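Local coordinates for protein carbamate kinase (Mycoplasma penetrans, PDB 4AXS) that probably catalyses the reversible transfer of a phosphoryl group between carbamoyl phosphate and ADP, yielding ATP as the last step of the arginine deiminase pathway, at residues 249-254 and 316-321; 254-259 and 266-271; 272-277 and 301-306; 279-284 and 290-295; 309-314 and 320-325. All coordinates share one frame; numbering follows the deposited sequence.

Overall arrangement
Along the chain, interaction 2 begins at Val254, which it shares with interaction 1; interactions 2, 3 and 4 are nested in the loop that interaction 1 closes. Interaction 5 follows them and ends on helix 318-321, shared with interaction 1. These two, with centres about 6 Å apart, set that helix against neighbouring strands 247-251 and 309-313 of the central sheet. Interactions 3 and 4, centres about 13 Å apart, join helices 274-282 and 292-302 at their two ends, and Leu277 on Ile295 links them. Ile295 and Lys294 also pack on Ile312. The hairpin of interaction 2, its centre about 12 Å from that of interaction 4, rests on Phe280. Helices thus pack on the central sheet, as expected of an amino acid kinase fold.

Interaction 1: residues 249-254 and 316-321; sequences VVLTAV and SKVEDA. With SO4 (sulfate ion), chain C.
Val318 meets both Leu251 and Val249 across this buried contact. Its CB points at strand 247-251 and, as Val318 CB, lies 4.2 Å from Leu251 CD2. CG1 sits between the backbone N and the carbonyl carbon (chi1 51°), which leaves CG2 anti to the backbone N and directed at the strand. Val318 CG2 ends 4.0 Å from Leu251 CD2, with Val249 CG1 at 4.3 Å from Val318 CG2 as well. The other branch takes a different course, and Val318 CG1 stays 4.8 Å from Leu251 CD2. One methyl therefore fits against two strand residues that are two positions apart. The leucine and valine side chains cross at about a right angle, so they meet through methyl ends and not along their lengths. Ile311 of the adjoining strand packs on Val249, and Leu315 on Leu251, which extends the apolar layer around this point.

Farther along the segment, at Thr252 and Ala253, a sulfate ion, probably from the crystallisation liquor, has settled. Thr252 OG1, anti to the backbone N, is modelled as a hydrogen-bond donor to sulfate O1, but the separation is so short that its exact length is doubtful. Ala253 N adds a weak bond to sulfate O1 at 3.5 Å, and Asn34 ND2 also bonds the ion. The sulfate lies near the C-terminal end of strand 247-251, the side where kinases of this family generally bind their substrates. A helix packed on parallel strands is characteristic of the Rossmann-like alpha/beta/alpha sandwich of amino acid kinases.

Interaction 2: residues 254-259 and 266-271; sequences VDYVYV and QKALKT
The carbonyl oxygen of Lys267 receives two groups from the opposite strand: Val259 N donates a hydrogen bond of 2.8 Å (angle at H 167°), and Tyr258 CA approaches to 3.3 Å in a C-H...O contact. Val259 O is served in a similar way, by Lys267 N through a hydrogen bond of 3.0 Å and by Gln266 CA at 3.2 Å. Farther from the connecting turn, Leu269 N bonds Val257 O at 3.1 Å in a nearly straight line with the carbonyl.

These bonds make a short antiparallel beta hairpin, with Val259 and Lys267 as a hydrogen-bonded pair and Tyr258 and Ala268 as a non-hydrogen-bonded one. On the face carrying Tyr258 and Ala268, Ala268 CB sits 3.5 Å from Tyr258 CE2, and Tyr256 CB lies 3.9 Å from the same methyl, which thus serves both tyrosines. The Tyr258 hydroxyl makes a weak hydrogen bond to Asp255 OD2, while Asp255 OD1 lies in the plane of the ring at its edge. Phe261, in the turn region, meets the same ring edge-to-face. Gln266 lays CG beside Tyr258 CD2, and its OE1 accepts from Asn262 N.

On the face of Val259 and Lys267, Val259 CG2 lies beside Lys267 CB. Leu269, with CG beside its backbone N (chi1 -47°), completes an aliphatic cluster with the two valines: Leu269 CD1 reaches Val257 CG2 at 3.7 Å, and CD2 reaches Val259 CG2. Phe280 of helix 274-282 covers Val259 and Leu269 from outside the hairpin, while Thr328 OG1 accepts from Val257 N and bonds Leu269 O.

Interaction 3: residues 272-277 and 301-306; sequences VDVKAL and FVNGHP
This is a small packing contact between the ends of two helices: Val274, in the first turn of helix 274-282, meets Val302 and Asn303 where helix 292-302 runs out. The two helices, joined by a loop, run roughly antiparallel as a helical hairpin of the amino acid kinase domain, and here its start and finish come together.

Asn303 provides the nearest approach. Its CG lies anti to the backbone N (chi1 -156°), which swings the amide back toward the other helix, and ND2 comes to rest 3.5 Å from Val274 CG2 and 3.7 Å from Val274 CG1. ND2 thus lies against both methyls of the valine, and the two side chains cross at about a right angle; against these methyls the amide nitrogen makes van der Waals contact alone. Deeper in, Val274 CG2 also touches Val302 CG2 at 4.3 Å, a looser apolar contact. Met299 extends the same surface by packing on both Val274 and Leu277, and Ile330 of the edge strand 328-330 backs Val302.

Asn303 is the first residue to abandon helical backbone angles, and the chain turns away at once. Val302 to His305 form a type II beta turn, closed by a weak bond from His305 N to Val302 O, with Gly304 supplying the positive phi (69°) at its third position. In the other segment, just before Val274, Asp273 stands at the N-cap of helix 274-282: Asp273 OD1 accepts from Ala276 N at 3.2 Å, the donor arriving nearly along the carboxylate C-O direction.

Interaction 4: residues 279-284 and 290-295; sequences NFINQD and SMLPKI
Beside the place where Ile281 meets Leu292 and Ile295, the flat group of the region is the Phe280 ring, which turns to another side of the helix. Phe286 and Gln285, both of the loop connecting the two helices, pack on this ring. Ile281, the next residue, points its CB toward helix 292-302.

Ile281 CG1 lies 4.0 Å from Leu292 CD1, the two side chains meeting at a slant. Leu292 gets there because its CG is anti to the backbone N (chi1 -161°), carrying CD1 toward the partner although its CB does not head that way. One atom farther along the isoleucine, Ile281 CD1 touches Ile295 CG2 at 4.2 Å. Leu292 and Ile295, three residues apart on helix 292-302, receive Ile281 between them in an apolar seam with no polar bond across it. Both of these contacts are made by the CG1 branch of Ile281, which lies beside its own backbone N.

The seam lies at the connecting end of a helical hairpin, and the first helix is closed there by a Schellman motif. Asp284 is its C-prime residue with positive phi (56°); Asp284 N bonds Ile281 O at 3.1 Å, and Gln285 N bonds Phe280 O. Lys294, in the first turn of helix 292-302, reaches back with NZ to Ser290 O, before the helix: Lys294 NZ donates to Ser290 O at 3.1 Å, in the carbonyl plane, and has a long, weak ion pair with Asp233. Ile295 also packs on Ile312 of strand 309-313.

Interaction 5: residues 309-314 and 320-325; sequences SAIIAD and DALKGL
Apolar side-chain contacts carry most of this junction between strand 309-313 and the end of helix 318-321. Ala313 CB faces Ala321 CB head on at 3.4 Å, a close approach for two methyls. The same Ala321 CB also has Ile311 CG2 at 4.0 Å, and is therefore flanked by two residues on one face of the strand. Ile311 CD1 extends farther, to Leu322 CD2 at 4.2 Å; with CG1 lying beside the backbone N (chi1 -60°) and the chain extended, it reaches past the helix end.

A second kind of contact is side chain on backbone: Ile311 CD1 lies 3.9 Å from Ala321 O and 4.0 Å from Leu322 CA, covering the chain where it leaves the helix.

The backbone polar bonds are made within segment 320-325 or with the neighbouring strands 247-251 and 328-330, not between the two segments. Lys323 N bonds Asp320 O at 2.7 Å, tightening the turn after the helix. The strand's opposite face, carrying Ala310 and Ile312, packs on helix 292-302, so helical elements cover it on both faces. With no hydrogen bond or salt bridge joining the two segments, burial and close fit of small and branched aliphatic groups hold them together.

Interaction 1: residues 249-254 and 316-321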
# COMPACT_ATOMS: atom_id res chain seq x y z
N VAL A 249 17.22 -2.36 14.65
CA VAL A 249 16.53 -2.36 15.94
C VAL A 249 15.20 -3.09 15.88
O VAL A 249 14.34 -2.76 15.06
CB VAL A 249 16.23 -0.94 16.44
CG1 VAL A 249 15.41 -1.01 17.73
CG2 VAL A 249 17.50 -0.14 16.62
N VAL A 250 15.03 -4.05 16.78
CA VAL A 250 13.81 -4.83 16.88
C VAL A 250 13.03 -4.40 18.12
O VAL A 250 13.46 -4.65 19.25
CB VAL A 250 14.15 -6.33 16.98
CG1 VAL A 250 12.90 -7.15 17.29
CG2 VAL A 250 14.85 -6.81 15.70
N LEU A 251 11.89 -3.73 17.90
CA LEU A 251 11.11 -3.19 19.01
C LEU A 251 10.21 -4.25 19.58
O LEU A 251 9.53 -4.97 18.84
CB LEU A 251 10.29 -1.99 18.58
CG LEU A 251 11.10 -0.78 18.15
CD1 LEU A 251 10.17 0.36 17.78
CD2 LEU A 251 12.06 -0.39 19.26
N THR A 252 10.21 -4.34 20.89
CA THR A 252 9.62 -5.47 21.56
C THR A 252 9.42 -5.07 23.01
O THR A 252 10.07 -4.13 23.48
CB THR A 252 10.54 -6.71 21.47
OG1 THR A 252 9.80 -7.90 21.78
CG2 THR A 252 11.73 -6.57 22.42
N ALA A 253 8.55 -5.77 23.72
CA ALA A 253 8.09 -5.30 25.02
C ALA A 253 9.00 -5.67 26.19
O ALA A 253 8.52 -5.89 27.30
CB ALA A 253 6.67 -5.81 25.29
N VAL A 254 10.31 -5.75 25.94
CA VAL A 254 11.26 -6.08 27.01
C VAL A 254 12.42 -5.10 27.08
O VAL A 254 12.87 -4.57 26.06
CB VAL A 254 11.83 -7.51 26.86
CG1 VAL A 254 10.71 -8.54 26.70
CG2 VAL A 254 12.83 -7.58 25.70
N SER A 316 9.62 2.57 24.87
CA SER A 316 9.83 3.68 25.80
C SER A 316 11.34 3.99 25.86
O SER A 316 11.75 5.15 25.93
CB SER A 316 9.35 3.27 27.19
OG SER A 316 7.96 2.96 27.21
N LYS A 317 12.15 2.94 25.84
CA LYS A 317 13.56 3.10 26.19
C LYS A 317 14.51 2.86 25.02
O LYS A 317 15.60 2.30 25.20
CB LYS A 317 13.89 2.17 27.36
CG LYS A 317 12.87 2.27 28.49
CD LYS A 317 13.01 1.15 29.50
CE LYS A 317 11.70 0.86 30.22
NZ LYS A 317 10.84 -0.09 29.45
N VAL A 318 14.11 3.31 23.83
CA VAL A 318 14.85 2.97 22.62
C VAL A 318 15.94 3.97 22.25
O VAL A 318 16.90 3.61 21.58
CB VAL A 318 13.90 2.75 21.43
CG1 VAL A 318 12.94 3.92 21.28
CG2 VAL A 318 14.71 2.53 20.15
N GLU A 319 15.80 5.22 22.68
CA GLU A 319 16.89 6.17 22.49
C GLU A 319 18.02 5.85 23.48
O GLU A 319 19.21 5.92 23.13
CB GLU A 319 16.41 7.62 22.64
CG GLU A 319 15.36 7.85 23.71
CD GLU A 319 13.95 7.81 23.14
OE1 GLU A 319 13.61 8.72 22.35
OE2 GLU A 319 13.19 6.88 23.49
N ASP A 320 17.65 5.48 24.70
CA ASP A 320 18.62 4.97 25.66
C ASP A 320 19.32 3.77 25.04
O ASP A 320 20.55 3.64 25.09
CB ASP A 320 17.94 4.53 26.97
CG ASP A 320 17.50 5.71 27.82
OD1 ASP A 320 18.34 6.24 28.58
OD2 ASP A 320 16.30 6.08 27.75
N ALA A 321 18.50 2.89 24.46
CA ALA A 321 18.97 1.61 23.96
C ALA A 321 20.08 1.77 22.95
O ALA A 321 21.01 0.95 22.89
CB ALA A 321 17.81 0.83 23.36
S SO4 C . 6.33 -8.11 20.27
O1 SO4 C . 7.50 -7.84 21.10
O2 SO4 C . 5.16 -7.57 20.98
O3 SO4 C . 6.51 -7.46 18.97
O4 SO4 C . 6.18 -9.55 20.07

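Interaction 2: residues 254-259 and 266-271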
# COMPACT_ATOMS: atom_id res chain seq x y z
N VAL A 254 10.31 -5.75 25.94
CA VAL A 254 11.26 -6.08 27.01
C VAL A 254 12.42 -5.10 27.08
O VAL A 254 12.87 -4.57 26.06
CB VAL A 254 11.83 -7.51 26.86
CG1 VAL A 254 10.71 -8.54 26.70
CG2 VAL A 254 12.83 -7.58 25.70
N ASP A 255 12.92 -4.86 28.28
CA ASP A 255 14.10 -4.03 28.48
C ASP A 255 15.39 -4.76 28.07
O ASP A 255 16.31 -4.15 27.50
CB ASP A 255 14.19 -3.56 29.93
CG ASP A 255 14.13 -4.71 30.92
OD1 ASP A 255 13.64 -5.80 30.53
OD2 ASP A 255 14.59 -4.54 32.08
N TYR A 256 15.45 -6.06 28.36
CA TYR A 256 16.55 -6.92 27.93
C TYR A 256 16.01 -8.30 27.59
O TYR A 256 14.96 -8.72 28.10
CB TYR A 256 17.60 -7.08 29.03
CG TYR A 256 18.12 -5.77 29.56
CD1 TYR A 256 19.21 -5.15 28.97
CD2 TYR A 256 17.52 -5.16 30.65
CE1 TYR A 256 19.69 -3.94 29.44
CE2 TYR A 256 17.99 -3.95 31.14
CZ TYR A 256 19.07 -3.35 30.53
OH TYR A 256 19.53 -2.15 31.02
N VAL A 257 16.73 -9.03 26.74
CA VAL A 257 16.42 -10.44 26.59
C VAL A 257 17.14 -11.19 27.71
O VAL A 257 18.33 -11.00 27.93
CB VAL A 257 16.76 -11.02 25.19
CG1 VAL A 257 17.41 -9.96 24.31
CG2 VAL A 257 17.61 -12.31 25.31
N TYR A 258 16.40 -12.01 28.44
CA TYR A 258 16.96 -12.72 29.58
C TYR A 258 17.32 -14.16 29.23
O TYR A 258 16.79 -14.74 28.28
CB TYR A 258 16.01 -12.66 30.77
CG TYR A 258 15.96 -11.29 31.43
CD1 TYR A 258 15.23 -10.25 30.86
CD2 TYR A 258 16.65 -11.03 32.61
CE1 TYR A 258 15.18 -9.00 31.45
CE2 TYR A 258 16.60 -9.78 33.20
CZ TYR A 258 15.87 -8.77 32.61
OH TYR A 258 15.82 -7.51 33.20
N VAL A 259 18.26 -14.72 29.98
CA VAL A 259 18.51 -16.15 29.93
C VAL A 259 18.22 -16.75 31.32
O VAL A 259 18.34 -16.06 32.33
CB VAL A 259 19.94 -16.50 29.41
CG1 VAL A 259 20.02 -16.28 27.89
CG2 VAL A 259 21.02 -15.69 30.14
N GLN A 266 19.36 -16.62 36.37
CA GLN A 266 18.73 -15.63 35.51
C GLN A 266 19.70 -14.48 35.29
O GLN A 266 20.32 -14.00 36.23
CB GLN A 266 17.41 -15.12 36.10
CG GLN A 266 16.78 -13.94 35.35
CD GLN A 266 15.35 -13.63 35.82
OE1 GLN A 266 14.48 -14.49 35.80
NE2 GLN A 266 15.12 -12.37 36.22
N LYS A 267 19.83 -14.05 34.04
CA LYS A 267 20.72 -12.95 33.68
C LYS A 267 20.19 -12.19 32.48
O LYS A 267 19.60 -12.77 31.56
CB LYS A 267 22.13 -13.47 33.39
CG LYS A 267 22.90 -13.90 34.61
CD LYS A 267 24.29 -14.45 34.26
CE LYS A 267 25.05 -14.87 35.52
NZ LYS A 267 26.35 -15.52 35.19
N ALA A 268 20.42 -10.88 32.51
CA ALA A 268 20.06 -9.99 31.41
C ALA A 268 21.25 -9.83 30.47
O ALA A 268 22.37 -9.56 30.91
CB ALA A 268 19.65 -8.63 31.96
N LEU A 269 21.00 -10.00 29.18
CA LEU A 269 22.06 -9.81 28.19
C LEU A 269 22.15 -8.34 27.79
O LEU A 269 21.14 -7.71 27.48
CB LEU A 269 21.80 -10.69 26.96
CG LEU A 269 21.43 -12.15 27.27
CD1 LEU A 269 21.23 -12.96 25.99
CD2 LEU A 269 22.49 -12.79 28.17
N LYS A 270 23.36 -7.79 27.82
CA LYS A 270 23.58 -6.39 27.47
C LYS A 270 24.24 -6.33 26.11
O LYS A 270 23.65 -5.85 25.14
CB LYS A 270 24.46 -5.72 28.52
CG LYS A 270 24.11 -6.13 29.95
CD LYS A 270 25.04 -5.47 30.96
CE LYS A 270 24.53 -5.63 32.38
NZ LYS A 270 24.81 -4.40 33.20
N THR A 271 25.47 -6.80 26.03
CA THR A 271 26.06 -7.12 24.75
C THR A 271 26.09 -8.64 24.65
O THR A 271 25.76 -9.33 25.63
CB THR A 271 27.46 -6.52 24.59
OG1 THR A 271 27.41 -5.12 24.88
CG2 THR A 271 27.95 -6.69 23.16

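Interaction 3: residues 272-277 and 301-306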
# COMPACT_ATOMS: atom_id res chain seq x y z
N VAL A 272 26.45 -9.17 23.49
CA VAL A 272 26.47 -10.61 23.29
C VAL A 272 26.86 -10.84 21.85
O VAL A 272 26.89 -9.89 21.06
CB VAL A 272 25.18 -11.27 23.79
CG1 VAL A 272 23.99 -10.86 22.88
CG2 VAL A 272 25.34 -12.78 23.86
N ASP A 273 26.95 -12.06 21.42
CA ASP A 273 27.39 -12.39 20.07
C ASP A 273 26.77 -13.71 19.64
O ASP A 273 26.12 -14.41 20.42
CB ASP A 273 28.89 -12.39 19.76
CG ASP A 273 29.70 -13.28 20.71
OD1 ASP A 273 29.30 -14.43 21.02
OD2 ASP A 273 30.77 -12.81 21.13
N VAL A 274 27.02 -14.04 18.38
CA VAL A 274 26.40 -15.17 17.70
C VAL A 274 26.81 -16.46 18.38
O VAL A 274 25.97 -17.32 18.68
CB VAL A 274 26.82 -15.20 16.21
CG1 VAL A 274 25.96 -16.17 15.41
CG2 VAL A 274 26.76 -13.79 15.62
N LYS A 275 28.12 -16.59 18.62
CA LYS A 275 28.67 -17.75 19.31
C LYS A 275 27.86 -18.10 20.56
O LYS A 275 27.44 -19.25 20.72
CB LYS A 275 30.15 -17.51 19.68
CG LYS A 275 30.85 -18.71 20.30
CD LYS A 275 32.24 -18.36 20.85
CE LYS A 275 32.73 -19.43 21.85
NZ LYS A 275 34.16 -19.25 22.25
N ALA A 276 27.63 -17.13 21.43
CA ALA A 276 26.88 -17.39 22.67
C ALA A 276 25.40 -17.65 22.40
O ALA A 276 24.81 -18.59 22.95
CB ALA A 276 27.05 -16.25 23.65
N LEU A 277 24.81 -16.82 21.54
CA LEU A 277 23.40 -16.99 21.19
C LEU A 277 23.15 -18.40 20.69
O LEU A 277 22.12 -19.00 21.00
CB LEU A 277 22.95 -15.97 20.16
CG LEU A 277 22.38 -14.68 20.74
CD1 LEU A 277 21.74 -14.92 22.10
CD2 LEU A 277 23.42 -13.60 20.84
N PHE A 301 21.74 -10.88 10.52
CA PHE A 301 22.13 -9.57 10.01
C PHE A 301 23.55 -9.16 10.39
O PHE A 301 24.32 -8.70 9.54
CB PHE A 301 21.13 -8.49 10.45
CG PHE A 301 21.61 -7.08 10.23
CD1 PHE A 301 21.72 -6.56 8.94
CD2 PHE A 301 21.95 -6.28 11.31
CE1 PHE A 301 22.17 -5.27 8.74
CE2 PHE A 301 22.39 -4.98 11.11
CZ PHE A 301 22.50 -4.48 9.82
N VAL A 302 23.91 -9.34 11.67
CA VAL A 302 25.25 -8.95 12.13
C VAL A 302 26.33 -9.97 11.77
O VAL A 302 27.52 -9.65 11.77
CB VAL A 302 25.32 -8.70 13.66
CG1 VAL A 302 24.31 -7.65 14.07
CG2 VAL A 302 25.12 -10.00 14.45
N ASN A 303 25.92 -11.20 11.45
CA ASN A 303 26.88 -12.29 11.23
C ASN A 303 27.93 -11.96 10.17
O ASN A 303 27.59 -11.72 8.99
CB ASN A 303 26.16 -13.59 10.89
CG ASN A 303 26.99 -14.82 11.22
OD1 ASN A 303 27.07 -15.77 10.43
ND2 ASN A 303 27.64 -14.80 12.38
N GLY A 304 29.20 -11.96 10.58
CA GLY A 304 30.31 -11.66 9.70
C GLY A 304 30.35 -10.20 9.26
O GLY A 304 30.70 -9.89 8.12
N HIS A 305 29.98 -9.31 10.17
CA HIS A 305 29.96 -7.89 9.86
C HIS A 305 30.29 -7.10 11.12
O HIS A 305 29.39 -6.59 11.79
CB HIS A 305 28.60 -7.47 9.33
CG HIS A 305 28.41 -7.75 7.88
ND1 HIS A 305 28.79 -6.86 6.89
CD2 HIS A 305 27.89 -8.82 7.24
CE1 HIS A 305 28.51 -7.37 5.71
NE2 HIS A 305 27.95 -8.56 5.89
N PRO A 306 31.58 -7.01 11.44
CA PRO A 306 32.06 -6.28 12.63
C PRO A 306 31.55 -4.84 12.67
O PRO A 306 31.54 -4.22 13.73
CB PRO A 306 33.57 -6.32 12.46
CG PRO A 306 33.83 -7.60 11.68
CD PRO A 306 32.66 -7.75 10.76

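Interaction 4: residues 279-284 and 290-295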
# COMPACT_ATOMS: atom_id res chain seq x y z
N ASN A 279 24.68 -21.21 21.66
CA ASN A 279 24.55 -22.05 22.84
C ASN A 279 23.23 -21.79 23.57
O ASN A 279 22.48 -22.73 23.86
CB ASN A 279 25.73 -21.84 23.78
CG ASN A 279 27.04 -22.20 23.13
OD1 ASN A 279 27.14 -23.22 22.44
ND2 ASN A 279 28.06 -21.36 23.33
N PHE A 280 22.96 -20.53 23.86
CA PHE A 280 21.70 -20.17 24.50
C PHE A 280 20.52 -20.82 23.76
O PHE A 280 19.58 -21.32 24.38
CB PHE A 280 21.52 -18.65 24.54
CG PHE A 280 22.40 -17.96 25.54
CD1 PHE A 280 22.69 -18.57 26.77
CD2 PHE A 280 22.92 -16.70 25.27
CE1 PHE A 280 23.51 -17.93 27.72
CE2 PHE A 280 23.73 -16.05 26.22
CZ PHE A 280 24.03 -16.67 27.44
N ILE A 281 20.60 -20.82 22.44
CA ILE A 281 19.56 -21.41 21.59
C ILE A 281 19.54 -22.93 21.72
O ILE A 281 18.48 -23.55 21.71
CB ILE A 281 19.79 -21.01 20.11
CG1 ILE A 281 19.55 -19.51 19.92
CG2 ILE A 281 18.90 -21.84 19.19
CD1 ILE A 281 19.99 -19.00 18.58
N ASN A 282 20.73 -23.53 21.82
CA ASN A 282 20.84 -24.96 22.06
C ASN A 282 20.07 -25.39 23.31
O ASN A 282 19.44 -26.46 23.33
CB ASN A 282 22.30 -25.38 22.22
CG ASN A 282 23.05 -25.39 20.90
OD1 ASN A 282 22.49 -25.04 19.85
ND2 ASN A 282 24.33 -25.79 20.94
N GLN A 283 20.12 -24.55 24.34
CA GLN A 283 19.48 -24.91 25.60
C GLN A 283 18.13 -24.27 25.73
O GLN A 283 17.62 -24.12 26.85
CB GLN A 283 20.36 -24.56 26.79
CG GLN A 283 20.59 -23.07 26.99
CD GLN A 283 21.93 -22.80 27.65
OE1 GLN A 283 22.83 -23.64 27.60
NE2 GLN A 283 22.08 -21.64 28.26
N ASP A 284 17.54 -23.91 24.59
CA ASP A 284 16.17 -23.43 24.55
C ASP A 284 15.94 -22.24 25.46
O ASP A 284 14.91 -22.14 26.13
CB ASP A 284 15.21 -24.56 24.92
CG ASP A 284 14.96 -25.51 23.76
OD1 ASP A 284 14.17 -25.16 22.85
OD2 ASP A 284 15.56 -26.61 23.77
N SER A 290 8.21 -15.86 20.09
CA SER A 290 8.35 -14.55 20.69
C SER A 290 9.75 -13.99 20.50
O SER A 290 9.94 -12.98 19.82
CB SER A 290 8.01 -14.59 22.18
OG SER A 290 8.14 -13.31 22.79
N MET A 291 10.74 -14.64 21.09
CA MET A 291 12.09 -14.11 21.09
C MET A 291 13.02 -14.80 20.08
O MET A 291 13.88 -14.16 19.47
CB MET A 291 12.69 -14.18 22.49
CG MET A 291 13.99 -13.43 22.64
SD MET A 291 13.77 -11.65 22.52
CE MET A 291 12.61 -11.36 23.85
N LEU A 292 12.83 -16.10 19.90
CA LEU A 292 13.72 -16.90 19.07
C LEU A 292 13.93 -16.29 17.68
O LEU A 292 15.06 -16.01 17.30
CB LEU A 292 13.23 -18.35 18.97
CG LEU A 292 14.25 -19.40 18.52
CD1 LEU A 292 15.59 -19.25 19.27
CD2 LEU A 292 13.69 -20.81 18.69
N PRO A 293 12.83 -16.08 16.93
CA PRO A 293 12.89 -15.51 15.58
C PRO A 293 13.57 -14.15 15.56
O PRO A 293 14.29 -13.87 14.59
CB PRO A 293 11.41 -15.36 15.20
CG PRO A 293 10.71 -16.38 15.99
CD PRO A 293 11.44 -16.42 17.31
N LYS A 294 13.35 -13.33 16.58
CA LYS A 294 13.96 -12.01 16.65
C LYS A 294 15.46 -12.13 16.86
O LYS A 294 16.26 -11.42 16.24
CB LYS A 294 13.36 -11.18 17.78
CG LYS A 294 11.86 -11.26 17.91
CD LYS A 294 11.38 -10.47 19.11
CE LYS A 294 10.15 -9.64 18.76
NZ LYS A 294 9.09 -10.49 18.12
N ILE A 295 15.83 -13.05 17.74
CA ILE A 295 17.22 -13.35 17.99
C ILE A 295 17.89 -13.83 16.71
O ILE A 295 18.89 -13.26 16.27
CB ILE A 295 17.34 -14.45 19.06
CG1 ILE A 295 16.86 -13.92 20.41
CG2 ILE A 295 18.78 -14.98 19.13
CD1 ILE A 295 17.54 -12.64 20.84

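Interaction 5: residues 309-314 and 320-325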
# COMPACT_ATOMS: atom_id res chain seq x y z
N SER A 309 25.50 -3.73 14.37
CA SER A 309 24.90 -4.35 15.55
C SER A 309 23.40 -4.53 15.37
O SER A 309 22.82 -4.12 14.37
CB SER A 309 25.20 -3.52 16.80
OG SER A 309 25.03 -2.13 16.56
N ALA A 310 22.77 -5.18 16.35
CA ALA A 310 21.32 -5.34 16.34
C ALA A 310 20.82 -5.11 17.75
O ALA A 310 21.37 -5.65 18.71
CB ALA A 310 20.92 -6.74 15.84
N ILE A 311 19.79 -4.29 17.88
CA ILE A 311 19.33 -3.94 19.20
C ILE A 311 17.93 -4.45 19.43
O ILE A 311 17.04 -4.15 18.64
CB ILE A 311 19.39 -2.43 19.45
CG1 ILE A 311 20.82 -1.93 19.30
CG2 ILE A 311 18.84 -2.10 20.84
CD1 ILE A 311 20.95 -0.42 19.28
N ILE A 312 17.75 -5.22 20.49
CA ILE A 312 16.43 -5.68 20.89
C ILE A 312 15.98 -4.96 22.15
O ILE A 312 16.23 -5.43 23.25
CB ILE A 312 16.40 -7.19 21.14
CG1 ILE A 312 16.75 -7.96 19.86
CG2 ILE A 312 15.04 -7.63 21.63
CD1 ILE A 312 16.40 -9.43 19.94
N ALA A 313 15.31 -3.82 22.00
CA ALA A 313 14.86 -3.04 23.14
C ALA A 313 13.38 -2.65 23.03
O ALA A 313 12.74 -2.87 22.00
CB ALA A 313 15.73 -1.80 23.31
N ASP A 314 12.86 -2.06 24.10
CA ASP A 314 11.46 -1.64 24.17
C ASP A 314 11.27 -0.25 23.57
O ASP A 314 12.23 0.49 23.37
CB ASP A 314 10.91 -1.80 25.59
CG ASP A 314 9.47 -1.29 25.74
OD1 ASP A 314 8.70 -1.35 24.76
OD2 ASP A 314 9.11 -0.82 26.84
N ASP A 320 17.65 5.48 24.70
CA ASP A 320 18.62 4.97 25.66
C ASP A 320 19.32 3.77 25.04
O ASP A 320 20.55 3.64 25.09
CB ASP A 320 17.94 4.53 26.97
CG ASP A 320 17.50 5.71 27.82
OD1 ASP A 320 18.34 6.24 28.58
OD2 ASP A 320 16.30 6.08 27.75
N ALA A 321 18.50 2.89 24.46
CA ALA A 321 18.97 1.61 23.96
C ALA A 321 20.08 1.77 22.95
O ALA A 321 21.01 0.95 22.89
CB ALA A 321 17.81 0.83 23.36
N LEU A 322 19.99 2.83 22.15
CA LEU A 322 20.99 3.10 21.13
C LEU A 322 22.32 3.55 21.71
O LEU A 322 23.28 3.80 20.98
CB LEU A 322 20.47 4.14 20.15
CG LEU A 322 19.49 3.56 19.14
CD1 LEU A 322 18.25 4.43 19.08
CD2 LEU A 322 20.16 3.41 17.77
N LYS A 323 22.36 3.65 23.04
CA LYS A 323 23.58 4.05 23.74
C LYS A 323 23.91 3.11 24.89
O LYS A 323 24.37 3.55 25.95
CB LYS A 323 23.48 5.50 24.21
CG LYS A 323 23.79 6.48 23.10
CD LYS A 323 24.98 5.97 22.30
CE LYS A 323 25.40 6.93 21.19
NZ LYS A 323 26.61 6.42 20.50
N GLY A 324 23.70 1.82 24.68
CA GLY A 324 24.07 0.80 25.65
C GLY A 324 23.27 0.83 26.93
O GLY A 324 23.25 -0.14 27.68
N LEU A 325 22.59 1.95 27.18
CA LEU A 325 21.91 2.17 28.45
C LEU A 325 20.70 1.26 28.66
O LEU A 325 20.25 1.09 29.79
CB LEU A 325 21.49 3.64 28.60
CG LEU A 325 22.57 4.70 28.35
CD1 LEU A 325 22.18 6.03 29.00
CD2 LEU A 325 23.94 4.23 28.85